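Local coordinates for protein lysine/ornithine decarboxylase (Vibrio vulnificus, PDB 2PLJ) that decarboxylates lysine and ornithine, most likely with a pyridoxal phosphate cofactor, as a dimer whose subunits each combine a beta/alpha barrel with a beta barrel, at residues 103-108 with 126-131; 130-135 with 146-151; 304-309 with 316-321; 323-328 with 356-361. All blocks are in the same frame, centred on the assembly; numbering follows the deposited sequence.

Contact 1: residues 103-108 with 126-131; sequences SFDLAT and IHTHPI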
loop_
_atom_site.group_PDB
_atom_site.type_symbol
_atom_site.label_atom_id
_atom_site.label_comp_id
_atom_site.label_asym_id
_atom_site.label_seq_id
_atom_site.Cartn_x
_atom_site.Cartn_y
_atom_site.Cartn_z
ATOM N N SER A 103 3.294 17.692 -22.172
ATOM C CA SER A 103 2.491 16.578 -22.672
ATOM C C SER A 103 2.380 15.542 -21.516
ATOM O O SER A 103 2.850 15.816 -20.380
ATOM C CB SER A 103 3.148 15.976 -23.924
ATOM O OG SER A 103 3.186 16.938 -24.974
ATOM N N PHE A 104 1.752 14.391 -21.790
ATOM C CA PHE A 104 1.407 13.426 -20.703
ATOM C C PHE A 104 1.628 11.998 -21.144
ATOM O O PHE A 104 1.483 11.658 -22.329
ATOM C CB PHE A 104 -0.049 13.654 -20.269
ATOM C CG PHE A 104 -0.260 15.027 -19.700
ATOM C CD1 PHE A 104 0.098 15.306 -18.375
ATOM C CD2 PHE A 104 -0.667 16.070 -20.535
ATOM C CE1 PHE A 104 -0.046 16.614 -17.852
ATOM C CE2 PHE A 104 -0.795 17.378 -20.031
ATOM C CZ PHE A 104 -0.481 17.641 -18.682
ATOM N N ASP A 105 1.978 11.195 -20.162
ATOM C CA ASP A 105 2.241 9.781 -20.304
ATOM C C ASP A 105 1.226 9.065 -19.411
ATOM O O ASP A 105 1.201 9.282 -18.191
ATOM C CB ASP A 105 3.660 9.484 -19.850
ATOM C CG ASP A 105 3.930 8.002 -19.711
ATOM O OD1 ASP A 105 3.279 7.230 -20.463
ATOM O OD2 ASP A 105 4.820 7.625 -18.905
ATOM N N LEU A 106 0.374 8.261 -20.046
ATOM C CA LEU A 106 -0.766 7.556 -19.430
ATOM C C LEU A 106 -0.480 6.043 -19.400
ATOM O O LEU A 106 0.142 5.516 -20.298
ATOM C CB LEU A 106 -2.037 7.775 -20.283
ATOM C CG LEU A 106 -2.326 9.219 -20.712
ATOM C CD1 LEU A 106 -3.608 9.205 -21.534
ATOM C CD2 LEU A 106 -2.419 10.157 -19.496
ATOM N N ALA A 107 -0.961 5.362 -18.368
ATOM C CA ALA A 107 -0.728 3.932 -18.249
ATOM C C ALA A 107 -1.993 3.095 -18.115
ATOM O O ALA A 107 -1.918 1.868 -18.254
ATOM C CB ALA A 107 0.160 3.701 -17.054
ATOM N N THR A 108 -3.119 3.740 -17.778
ATOM C CA THR A 108 -4.378 3.054 -17.510
ATOM C C THR A 108 -5.583 3.899 -17.920
ATOM O O THR A 108 -5.500 5.131 -18.089
ATOM C CB THR A 108 -4.559 2.721 -15.998
ATOM O OG1 THR A 108 -4.657 3.955 -15.273
ATOM C CG2 THR A 108 -3.369 1.882 -15.464
ATOM N N ILE A 126 0.378 10.001 -24.718
ATOM C CA ILE A 126 0.796 8.685 -25.190
ATOM C C ILE A 126 0.404 7.666 -24.108
ATOM O O ILE A 126 0.375 7.997 -22.904
ATOM C CB ILE A 126 2.324 8.580 -25.487
ATOM C CG1 ILE A 126 3.177 8.885 -24.247
ATOM C CG2 ILE A 126 2.720 9.507 -26.665
ATOM C CD1 ILE A 126 4.705 8.721 -24.489
ATOM N N HIS A 127 0.109 6.435 -24.519
ATOM C CA HIS A 127 -0.253 5.381 -23.553
ATOM C C HIS A 127 0.927 4.408 -23.532
ATOM O O HIS A 127 1.361 3.943 -24.580
ATOM C CB HIS A 127 -1.561 4.708 -24.005
ATOM C CG HIS A 127 -2.154 3.799 -22.982
ATOM N ND1 HIS A 127 -1.546 2.617 -22.585
ATOM C CD2 HIS A 127 -3.328 3.872 -22.312
ATOM C CE1 HIS A 127 -2.315 2.025 -21.686
ATOM N NE2 HIS A 127 -3.420 2.741 -21.543
ATOM N N THR A 128 1.525 4.200 -22.376
ATOM C CA THR A 128 2.789 3.455 -22.373
ATOM C C THR A 128 2.759 2.151 -21.607
ATOM O O THR A 128 3.811 1.556 -21.368
ATOM C CB THR A 128 3.917 4.332 -21.868
ATOM O OG1 THR A 128 3.579 4.775 -20.562
ATOM C CG2 THR A 128 4.184 5.517 -22.868
ATOM N N HIS A 129 1.568 1.668 -21.267
ATOM C CA HIS A 129 1.561 0.404 -20.537
ATOM C C HIS A 129 1.847 -0.693 -21.555
ATOM O O HIS A 129 1.104 -0.799 -22.537
ATOM C CB HIS A 129 0.235 0.137 -19.846
ATOM C CG HIS A 129 0.340 -1.001 -18.886
ATOM N ND1 HIS A 129 -0.056 -0.923 -17.567
ATOM C CD2 HIS A 129 0.889 -2.232 -19.046
ATOM C CE1 HIS A 129 0.200 -2.079 -16.972
ATOM N NE2 HIS A 129 0.775 -2.884 -17.845
ATOM N N PRO A 130 2.939 -1.473 -21.371
ATOM C CA PRO A 130 3.232 -2.481 -22.409
ATOM C C PRO A 130 2.263 -3.645 -22.492
ATOM O O PRO A 130 2.246 -4.332 -23.522
ATOM C CB PRO A 130 4.649 -3.003 -22.038
ATOM C CG PRO A 130 5.229 -1.937 -21.102
ATOM C CD PRO A 130 3.982 -1.444 -20.332
ATOM N N ILE A 131 1.441 -3.868 -21.462
ATOM C CA ILE A 131 0.599 -5.078 -21.473
ATOM C C ILE A 131 -0.858 -4.729 -21.176
ATOM O O ILE A 131 -1.197 -4.335 -20.049
ATOM C CB ILE A 131 1.092 -6.125 -20.445
ATOM C CG1 ILE A 131 2.573 -6.450 -20.687
ATOM C CG2 ILE A 131 0.163 -7.371 -20.491
ATOM C CD1 ILE A 131 2.903 -7.297 -21.921
#
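Phe104 O accepts a hydrogen bond from Ile126 N at 3.1 Å, the first rung of a parallel strand pair in the beta/alpha barrel; strand 103-106, helix 109-117 and strand 125-127 form one beta-alpha-beta unit. The ring of Phe104 turns away from this rung and packs on Val94, Leu97 and Leu98 of helix 91-100. Asp105 follows on the barrel face that also carries Ile126. Its CG stands opposite the main-chain nitrogen (chi1 169°), which brings the carboxylate across Thr128 at about a right angle, and OD1 takes a very short hydrogen bond of 2.5 Å from Thr128 OG1. Asp105 belongs to the pocket of the pyridoxyl-putrescine adduct, so the threonine hydroxyl probably helps to hold the carboxylate in place beside the pocket. Leu106 works through its backbone from both ends: its N donates to Ile126 O at 2.9 Å, and its O receives Thr128 N at 2.8 Å. That same oxygen lies over one face of the His127 imidazole, 3.9 Å above its plane and displaced toward the rim. Ala107, just past the strand end, places CA over the same face. Thr108 caps helix 109-117 weakly, while its hydroxyl bonds more strongly to Asn397 O of the second subunit. Where the two segments part, Ala107 O sits at the edge of the His129 ring, 3.2 Å from His129 CB.

Contact 2: residues 130-135 with 146-151; sequences PIKRDA and NVFVVD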
loop_
_atom_site.group_PDB
_atom_site.type_symbol
_atom_site.label_atom_id
_atom_site.label_comp_id
_atom_site.label_asym_id
_atom_site.label_seq_id
_atom_site.Cartn_x
_atom_site.Cartn_y
_atom_site.Cartn_z
ATOM N N PRO A 130 2.939 -1.473 -21.371
ATOM C CA PRO A 130 3.232 -2.481 -22.409
ATOM C C PRO A 130 2.263 -3.645 -22.492
ATOM O O PRO A 130 2.246 -4.332 -23.522
ATOM C CB PRO A 130 4.649 -3.003 -22.038
ATOM C CG PRO A 130 5.229 -1.937 -21.102
ATOM C CD PRO A 130 3.982 -1.444 -20.332
ATOM N N ILE A 131 1.441 -3.868 -21.462
ATOM C CA ILE A 131 0.599 -5.078 -21.473
ATOM C C ILE A 131 -0.858 -4.729 -21.176
ATOM O O ILE A 131 -1.197 -4.335 -20.049
ATOM C CB ILE A 131 1.092 -6.125 -20.445
ATOM C CG1 ILE A 131 2.573 -6.450 -20.687
ATOM C CG2 ILE A 131 0.163 -7.371 -20.491
ATOM C CD1 ILE A 131 2.903 -7.297 -21.921
ATOM N N LYS A 132 -1.691 -4.871 -22.204
ATOM C CA LYS A 132 -3.001 -4.254 -22.149
ATOM C C LYS A 132 -4.090 -5.244 -22.500
ATOM O O LYS A 132 -3.941 -6.072 -23.417
ATOM C CB LYS A 132 -3.074 -3.069 -23.122
ATOM C CG LYS A 132 -2.098 -1.902 -22.826
ATOM C CD LYS A 132 -1.917 -0.933 -24.023
ATOM C CE LYS A 132 -1.131 -1.602 -25.182
ATOM N NZ LYS A 132 0.147 -2.280 -24.733
ATOM N N ARG A 133 -5.213 -5.143 -21.793
ATOM C CA ARG A 133 -6.399 -5.883 -22.201
ATOM C C ARG A 133 -7.035 -5.144 -23.384
ATOM O O ARG A 133 -6.826 -3.933 -23.543
ATOM C CB ARG A 133 -7.392 -5.963 -21.048
ATOM C CG ARG A 133 -6.792 -6.684 -19.850
ATOM C CD ARG A 133 -7.585 -6.381 -18.605
ATOM N NE ARG A 133 -7.389 -4.987 -18.236
ATOM C CZ ARG A 133 -7.677 -4.476 -17.041
ATOM N NH1 ARG A 133 -8.208 -5.243 -16.092
ATOM N NH2 ARG A 133 -7.456 -3.176 -16.801
ATOM N N ASP A 134 -7.831 -5.859 -24.174
ATOM C CA ASP A 134 -8.512 -5.220 -25.301
ATOM C C ASP A 134 -9.223 -3.938 -24.830
ATOM O O ASP A 134 -9.077 -2.879 -25.476
ATOM C CB ASP A 134 -9.468 -6.181 -26.013
ATOM C CG ASP A 134 -10.098 -5.556 -27.237
ATOM O OD1 ASP A 134 -9.339 -5.196 -28.178
ATOM O OD2 ASP A 134 -11.338 -5.408 -27.250
ATOM N N ALA A 135 -9.971 -4.014 -23.724
ATOM C CA ALA A 135 -10.684 -2.839 -23.180
ATOM C C ALA A 135 -9.774 -1.628 -22.910
ATOM O O ALA A 135 -10.165 -0.490 -23.150
ATOM C CB ALA A 135 -11.491 -3.200 -21.928
ATOM N N ASN A 146 -3.781 7.547 -29.378
ATOM C CA ASN A 146 -3.540 6.535 -30.416
ATOM C C ASN A 146 -2.092 6.033 -30.507
ATOM O O ASN A 146 -1.715 5.358 -31.480
ATOM C CB ASN A 146 -4.023 7.047 -31.781
ATOM C CG ASN A 146 -3.384 8.371 -32.177
ATOM O OD1 ASN A 146 -2.280 8.696 -31.753
ATOM N ND2 ASN A 146 -4.090 9.148 -33.003
ATOM N N VAL A 147 -1.275 6.397 -29.507
ATOM C CA VAL A 147 0.100 5.922 -29.424
ATOM C C VAL A 147 0.156 4.917 -28.259
ATOM O O VAL A 147 -0.256 5.243 -27.118
ATOM C CB VAL A 147 1.118 7.069 -29.146
ATOM C CG1 VAL A 147 2.578 6.509 -29.032
ATOM C CG2 VAL A 147 1.067 8.143 -30.254
ATOM N N PHE A 148 0.665 3.715 -28.545
ATOM C CA PHE A 148 0.729 2.634 -27.545
ATOM C C PHE A 148 2.106 1.997 -27.619
ATOM O O PHE A 148 2.833 2.203 -28.600
ATOM C CB PHE A 148 -0.324 1.560 -27.804
ATOM C CG PHE A 148 -1.734 2.065 -27.660
ATOM C CD1 PHE A 148 -2.363 2.053 -26.398
ATOM C CD2 PHE A 148 -2.417 2.583 -28.767
ATOM C CE1 PHE A 148 -3.650 2.552 -26.229
ATOM C CE2 PHE A 148 -3.713 3.069 -28.628
ATOM C CZ PHE A 148 -4.339 3.072 -27.362
ATOM N N VAL A 149 2.432 1.206 -26.597
ATOM C CA VAL A 149 3.727 0.533 -26.538
ATOM C C VAL A 149 3.515 -0.969 -26.673
ATOM O O VAL A 149 2.547 -1.524 -26.101
ATOM C CB VAL A 149 4.428 0.826 -25.162
ATOM C CG1 VAL A 149 5.570 -0.203 -24.873
ATOM C CG2 VAL A 149 4.911 2.292 -25.068
ATOM N N VAL A 150 4.420 -1.630 -27.391
ATOM C CA VAL A 150 4.495 -3.089 -27.380
ATOM C C VAL A 150 5.922 -3.523 -27.121
ATOM O O VAL A 150 6.858 -2.815 -27.493
ATOM C CB VAL A 150 3.950 -3.726 -28.680
ATOM C CG1 VAL A 150 2.475 -3.348 -28.866
ATOM C CG2 VAL A 150 4.796 -3.326 -29.904
ATOM N N ASP A 151 6.081 -4.678 -26.487
ATOM C CA ASP A 151 7.415 -5.276 -26.345
ATOM C C ASP A 151 7.443 -6.769 -26.684
ATOM O O ASP A 151 8.434 -7.475 -26.406
ATOM C CB ASP A 151 7.978 -4.978 -24.948
ATOM C CG ASP A 151 7.339 -5.833 -23.834
ATOM O OD1 ASP A 151 6.480 -6.715 -24.117
ATOM O OD2 ASP A 151 7.730 -5.604 -22.667
HETATM O O HOH W 1 4.074 -5.722 -24.942
#
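Lys132 NZ donates a hydrogen bond to Val149 O, 2.9 Å long and running close to the line of the carbonyl bond (C=O...N angle 169°). Its side chain leaves the backbone toward strand 147-150 and then folds at its last two torsions (chi3 -70°, chi4 -49°), which carries the ammonium group from beside Phe148 to Val149. On the way, Lys132 CD passes Phe148 CD1 at 3.8 Å, the two side chains crossing at a slant. Pro130 and Val149 lie side by side and point the same way, with Pro130 CB 4.1 Å from Val149 CG1. A bridging water completes this shell: it donates to Pro130 O and to Asp151 OD1 and accepts from Asp151 N, each at 2.7 Å, and so links the loop at Pro130 to the end of the strand. The contact spans one step of the beta/alpha barrel, where the chain leaves strand 125-127, enters helix 134-143 and returns as strand 147-150. Further out, the lysine ammonium also forms a salt bridge with Glu155 and a hydrogen bond with His129 O, so several acceptors would offset its charge in this buried place. Asp151 is steadied from its other oxygen, OD2, by Gly188 N. The Phe148 ring meets those of His127 and Phe159, and Cys359 of the second subunit packs on Pro130.

Contact 3: residues 304-309 with 316-321; sequences ASVMGQ and IWYYLD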
loop_
_atom_site.group_PDB
_atom_site.type_symbol
_atom_site.label_atom_id
_atom_site.label_comp_id
_atom_site.label_asym_id
_atom_site.label_seq_id
_atom_site.Cartn_x
_atom_site.Cartn_y
_atom_site.Cartn_z
ATOM N N ALA A 304 2.655 15.518 9.538
ATOM C CA ALA A 304 1.964 14.592 10.455
ATOM C C ALA A 304 2.049 15.119 11.864
ATOM O O ALA A 304 2.893 15.958 12.167
ATOM C CB ALA A 304 2.602 13.197 10.387
ATOM N N SER A 305 1.147 14.646 12.713
ATOM C CA SER A 305 1.128 15.069 14.105
ATOM C C SER A 305 1.263 13.880 15.039
ATOM O O SER A 305 0.923 12.740 14.684
ATOM C CB SER A 305 -0.130 15.898 14.396
ATOM O OG SER A 305 -1.265 15.086 14.645
ATOM N N VAL A 306 1.762 14.157 16.237
ATOM C CA VAL A 306 2.005 13.112 17.242
ATOM C C VAL A 306 0.677 12.820 17.980
ATOM O O VAL A 306 0.119 13.704 18.641
ATOM C CB VAL A 306 3.063 13.572 18.279
ATOM C CG1 VAL A 306 3.227 12.535 19.365
ATOM C CG2 VAL A 306 4.404 13.854 17.597
ATOM N N MET A 307 0.208 11.577 17.875
ATOM C CA MET A 307 -1.009 11.106 18.567
ATOM C C MET A 307 -0.760 10.717 20.023
ATOM O O MET A 307 -1.621 10.920 20.888
ATOM C CB MET A 307 -1.621 9.915 17.818
ATOM C CG MET A 307 -2.039 10.239 16.380
ATOM S SD MET A 307 -3.133 8.968 15.693
ATOM C CE MET A 307 -2.225 7.440 16.011
ATOM N N GLY A 308 0.419 10.151 20.273
ATOM C CA GLY A 308 0.838 9.753 21.617
ATOM C C GLY A 308 2.293 9.332 21.575
ATOM O O GLY A 308 2.980 9.456 20.538
ATOM N N GLN A 309 2.742 8.814 22.702
ATOM C CA GLN A 309 4.161 8.550 22.882
ATOM C C GLN A 309 4.431 7.692 24.102
ATOM O O GLN A 309 3.656 7.714 25.066
ATOM C CB GLN A 309 4.935 9.871 22.986
ATOM C CG GLN A 309 4.413 10.856 24.056
ATOM C CD GLN A 309 5.197 12.137 24.070
ATOM O OE1 GLN A 309 6.307 12.198 24.608
ATOM N NE2 GLN A 309 4.630 13.177 23.483
ATOM N N ILE A 316 12.345 7.179 22.967
ATOM C CA ILE A 316 10.998 7.727 22.977
ATOM C C ILE A 316 10.343 7.382 21.647
ATOM O O ILE A 316 10.820 7.817 20.578
ATOM C CB ILE A 316 10.922 9.269 23.176
ATOM C CG1 ILE A 316 11.650 9.723 24.455
ATOM C CG2 ILE A 316 9.436 9.736 23.205
ATOM C CD1 ILE A 316 11.534 11.246 24.705
ATOM N N TRP A 317 9.276 6.594 21.721
ATOM C CA TRP A 317 8.444 6.313 20.534
ATOM C C TRP A 317 7.351 7.375 20.386
ATOM O O TRP A 317 6.580 7.601 21.319
ATOM C CB TRP A 317 7.778 4.948 20.667
ATOM C CG TRP A 317 8.685 3.789 20.414
ATOM C CD1 TRP A 317 9.820 3.439 21.121
ATOM C CD2 TRP A 317 8.542 2.814 19.376
ATOM N NE1 TRP A 317 10.381 2.295 20.586
ATOM C CE2 TRP A 317 9.620 1.901 19.507
ATOM C CE3 TRP A 317 7.620 2.634 18.339
ATOM C CZ2 TRP A 317 9.783 0.800 18.642
ATOM C CZ3 TRP A 317 7.777 1.538 17.480
ATOM C CH2 TRP A 317 8.860 0.647 17.630
ATOM N N TYR A 318 7.311 8.024 19.221
ATOM C CA TYR A 318 6.192 8.880 18.829
ATOM C C TYR A 318 5.305 8.145 17.817
ATOM O O TYR A 318 5.811 7.598 16.837
ATOM C CB TYR A 318 6.689 10.191 18.210
ATOM C CG TYR A 318 7.570 10.992 19.156
ATOM C CD1 TYR A 318 7.023 11.584 20.298
ATOM C CD2 TYR A 318 8.947 11.135 18.919
ATOM C CE1 TYR A 318 7.803 12.332 21.184
ATOM C CE2 TYR A 318 9.758 11.874 19.811
ATOM C CZ TYR A 318 9.168 12.475 20.936
ATOM O OH TYR A 318 9.933 13.194 21.831
ATOM N N TYR A 319 3.997 8.163 18.046
ATOM C CA TYR A 319 3.050 7.465 17.192
ATOM C C TYR A 319 2.339 8.558 16.401
ATOM O O TYR A 319 1.581 9.343 16.973
ATOM C CB TYR A 319 2.070 6.654 18.024
ATOM C CG TYR A 319 2.757 5.637 18.904
ATOM C CD1 TYR A 319 2.969 4.327 18.472
ATOM C CD2 TYR A 319 3.229 5.988 20.189
ATOM C CE1 TYR A 319 3.616 3.385 19.283
ATOM C CE2 TYR A 319 3.882 5.073 20.990
ATOM C CZ TYR A 319 4.088 3.770 20.553
ATOM O OH TYR A 319 4.729 2.893 21.399
ATOM N N LEU A 320 2.622 8.608 15.099
ATOM C CA LEU A 320 2.093 9.670 14.236
ATOM C C LEU A 320 0.769 9.297 13.585
ATOM O O LEU A 320 0.408 8.112 13.563
ATOM C CB LEU A 320 3.124 10.031 13.136
ATOM C CG LEU A 320 4.556 10.316 13.622
ATOM C CD1 LEU A 320 5.458 10.664 12.455
ATOM C CD2 LEU A 320 4.610 11.430 14.681
ATOM N N ASP A 321 0.084 10.295 13.018
ATOM C CA ASP A 321 -1.166 10.068 12.280
ATOM C C ASP A 321 -0.968 9.759 10.777
ATOM O O ASP A 321 -1.935 9.747 10.004
ATOM C CB ASP A 321 -2.162 11.238 12.484
ATOM C CG ASP A 321 -1.555 12.597 12.182
ATOM O OD1 ASP A 321 -0.477 12.647 11.564
ATOM O OD2 ASP A 321 -2.168 13.635 12.583
#
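A beta hairpin of the C-terminal, mixed-sheet part of the chain brings strand 300-312 against strand 315-320, and a classic beta bulge interrupts their antiparallel pairing: Met307 and Gly308 both face Tyr319. Met307 N donates to Tyr319 O at 2.8 Å, and Tyr319 N returns a bond of 3.0 Å to Gly308 O. The same glycine carbonyl lies at the edge of the Tyr319 ring, 3.5 Å from Tyr319 CD2. One face of the hairpin carries an apolar row in which Val306 reaches Leu320 with one methyl (CG2 to CD2, 3.8 Å) and the Tyr318 ring with the other. Beside that ring Gln309 runs extended beyond CG, its amide turned 80° from the aromatic plane and its OE1 bonded to Lys373. At the far end the Asp321 carboxylate takes two bonds from one residue: Ser305 N reaches Asp321 OD1 at 2.8 Å, and Ser305 OG reaches Asp321 OD2 at 2.7 Å, both approaching from above the carboxylate plane. Asp321 N replies to Ser305 O. The Tyr319 hydroxyl bonds to Lys186 O of the second subunit. With two donors on its carboxylate, Asp321 is probably favoured as an anion and fixed in its rotation where the strand ends.

Contact 4: residues 323-328 with 356-361; sequences GIYGSF and GPTCDS. With P3T ((4-{[(4-aminobutyl)amino]methyl}-5-hydroxy-6-methylpyridin-3-yl)methyl dihydrogen phosphate), chain E.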
loop_
_atom_site.group_PDB
_atom_site.type_symbol
_atom_site.label_atom_id
_atom_site.label_comp_id
_atom_site.label_asym_id
_atom_site.label_seq_id
_atom_site.Cartn_x
_atom_site.Cartn_y
_atom_site.Cartn_z
ATOM N N GLY A 323 1.832 7.171 8.139
ATOM C CA GLY A 323 2.909 6.191 8.173
ATOM C C GLY A 323 2.968 5.330 6.920
ATOM O O GLY A 323 2.560 5.780 5.852
ATOM N N ILE A 324 3.498 4.116 7.072
ATOM C CA ILE A 324 3.846 3.271 5.910
ATOM C C ILE A 324 2.645 2.737 5.166
ATOM O O ILE A 324 2.778 2.286 4.021
ATOM C CB ILE A 324 4.787 2.083 6.272
ATOM C CG1 ILE A 324 3.958 0.918 6.849
ATOM C CG2 ILE A 324 5.990 2.585 7.118
ATOM C CD1 ILE A 324 4.730 -0.394 7.000
ATOM N N TYR A 325 1.460 2.795 5.793
ATOM C CA TYR A 325 0.218 2.426 5.078
ATOM C C TYR A 325 -0.443 3.636 4.421
ATOM O O TYR A 325 -1.504 3.518 3.773
ATOM C CB TYR A 325 -0.744 1.759 6.047
ATOM C CG TYR A 325 -0.326 0.333 6.382
ATOM C CD1 TYR A 325 -0.567 -0.724 5.468
ATOM C CD2 TYR A 325 0.320 0.034 7.591
ATOM C CE1 TYR A 325 -0.191 -2.031 5.752
ATOM C CE2 TYR A 325 0.667 -1.274 7.886
ATOM C CZ TYR A 325 0.391 -2.303 6.971
ATOM O OH TYR A 325 0.757 -3.594 7.290
ATOM N N GLY A 326 0.216 4.781 4.594
ATOM C CA GLY A 326 -0.268 6.067 4.095
ATOM C C GLY A 326 0.773 6.760 3.223
ATOM O O GLY A 326 1.253 6.190 2.233
ATOM N N SER A 327 1.141 7.997 3.591
ATOM C CA SER A 327 2.035 8.798 2.742
ATOM C C SER A 327 3.442 8.262 2.694
ATOM O O SER A 327 4.173 8.508 1.715
ATOM C CB SER A 327 2.098 10.269 3.190
ATOM O OG SER A 327 0.811 10.834 3.329
ATOM N N PHE A 328 3.805 7.464 3.718
ATOM C CA PHE A 328 5.150 6.854 3.773
ATOM C C PHE A 328 5.203 5.455 3.201
ATOM O O PHE A 328 6.172 4.721 3.409
ATOM C CB PHE A 328 5.693 6.917 5.204
ATOM C CG PHE A 328 5.958 8.325 5.657
ATOM C CD1 PHE A 328 7.169 8.963 5.348
ATOM C CD2 PHE A 328 4.971 9.052 6.335
ATOM C CE1 PHE A 328 7.398 10.300 5.758
ATOM C CE2 PHE A 328 5.194 10.393 6.732
ATOM C CZ PHE A 328 6.405 11.011 6.447
ATOM N N GLY A 356 4.106 4.874 12.617
ATOM C CA GLY A 356 2.853 5.283 11.989
ATOM C C GLY A 356 1.645 4.993 12.892
ATOM O O GLY A 356 1.800 4.484 14.051
ATOM N N PRO A 357 0.447 5.301 12.394
ATOM C CA PRO A 357 -0.772 5.172 13.218
ATOM C C PRO A 357 -1.359 3.763 13.327
ATOM O O PRO A 357 -2.148 3.498 14.242
ATOM C CB PRO A 357 -1.769 6.081 12.496
ATOM C CG PRO A 357 -1.364 5.974 11.052
ATOM C CD PRO A 357 0.151 5.882 11.062
ATOM N N THR A 358 -1.021 2.857 12.410
ATOM C CA THR A 358 -1.654 1.531 12.456
ATOM C C THR A 358 -1.156 0.612 13.554
ATOM O O THR A 358 -0.109 0.855 14.155
ATOM C CB THR A 358 -1.542 0.762 11.124
ATOM O OG1 THR A 358 -0.202 0.293 10.950
ATOM C CG2 THR A 358 -2.005 1.625 9.964
ATOM N N CYS A 359 -1.910 -0.452 13.809
ATOM C CA CYS A 359 -1.548 -1.380 14.909
ATOM C C CYS A 359 -0.408 -2.346 14.570
ATOM O O CYS A 359 0.009 -3.186 15.393
ATOM C CB CYS A 359 -2.750 -2.153 15.458
ATOM S SG CYS A 359 -3.731 -1.141 16.643
ATOM N N ASP A 360 0.147 -2.172 13.389
ATOM C CA ASP A 360 1.147 -3.045 12.865
ATOM C C ASP A 360 2.538 -2.634 13.327
ATOM O O ASP A 360 2.942 -1.486 13.179
ATOM C CB ASP A 360 1.070 -2.964 11.348
ATOM C CG ASP A 360 1.666 -4.153 10.686
ATOM O OD1 ASP A 360 2.639 -4.728 11.237
ATOM O OD2 ASP A 360 1.129 -4.521 9.619
ATOM N N SER A 361 3.278 -3.583 13.890
ATOM C CA SER A 361 4.667 -3.304 14.276
ATOM C C SER A 361 5.560 -2.917 13.070
ATOM O O SER A 361 6.570 -2.237 13.236
ATOM C CB SER A 361 5.252 -4.480 15.080
ATOM O OG SER A 361 5.189 -5.661 14.301
HETATM O OAE P3T E . -5.407 -12.784 14.749
HETATM P PAU P3T E . -4.407 -11.807 13.964
HETATM O OAF P3T E . -5.142 -11.381 12.609
HETATM O OAC P3T E . -2.988 -12.363 13.782
HETATM O OAP P3T E . -4.192 -10.504 14.775
HETATM C CAM P3T E . -5.387 -9.611 15.011
HETATM C CAS P3T E . -4.965 -8.530 16.012
HETATM C CAH P3T E . -5.588 -8.604 17.269
HETATM N NAO P3T E . -5.285 -7.727 18.214
HETATM C CAQ P3T E . -4.396 -6.733 18.060
HETATM C CAA P3T E . -4.078 -5.743 19.209
HETATM C CAR P3T E . -3.738 -6.606 16.816
HETATM O OAD P3T E . -2.847 -5.628 16.643
HETATM C CAT P3T E . -4.012 -7.527 15.777
HETATM C CAG P3T E . -3.363 -7.356 14.516
HETATM N NAN P3T E . -2.175 -6.741 14.450
HETATM C CAL P3T E . -1.373 -6.446 13.212
HETATM C CAK P3T E . -1.354 -7.580 12.186
HETATM C CAJ P3T E . -0.584 -7.112 10.923
HETATM C CAI P3T E . -0.427 -8.263 9.905
HETATM N NAB P3T E . 0.421 -7.845 8.764
#
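Tyr325 and Asp360 cross at about a right angle, and the phenol OH donates to Asp360 OD2 in a short hydrogen bond of 2.5 Å. The oxygen lies near the plane of the Tyr325 ring, at its edge, whereas the hydroxyl reaches it from 36° above the carboxylate plane; ring and carboxylate are turned 30° from each other. Asp360 presents this oxygen because CG extends away from its own backbone N (chi1 -158°). Thr358 also stands at right angles to the tyrosine, its OG1 3.4 Å from Tyr325 CD2 and its methyl CG2 3.7 Å from the same carbon. That hydroxyl has its stronger partner in Asp363, and Asp360 N adds a weak bond to it. Both segments are loops that follow strands of the mixed sheet in the C-terminal beta-barrel part, and 356-361 reaches an active site at the subunit interface. The pyridoxyl-putrescine adduct beside it is gripped largely by the second subunit, including Ser217, Tyr388 and Asp334 of that chain. Here Asp360 OD2 comes 3.4 Å from carbon CAJ of the putrescine arm. The opposite end of the contact is backbone on backbone, with Gly323 CA 3.9 Å from Gly356 CA, a closeness that leaves no room for a side chain on either residue. Gly323 opens a type I turn, its carbonyl receiving Gly326 N and Phe328 N from opposite faces. The Tyr325 ring stacks on Phe333 of the second subunit, and Lys186 of that subunit bonds to Thr358 O and Asp360 O.

How the contacts relate
Along the chain the four contacts come in numerical order, in two neighbouring pairs well apart in the subunit. Contacts 1 and 2, with centres 8 Å apart, share Pro130 and Ile131 and follow each other round the parallel sheet of the beta/alpha barrel, where His127 N probably bonds to Val147 O. Contacts 3 and 4 lie 11 Å apart between centres in the C-terminal mixed-sheet part, joined by Pro357 packing on Met307 and Leu320. Centres of contacts 1 and 3 are 39 Å apart. In the dimer, residues 130-131 pack on Cys359 and Gly308 of the second subunit, setting the first pair against the partner's second pair. The adduct meets Asp360 of one chain and is hydrogen-bonded by the other, so the active site draws on both.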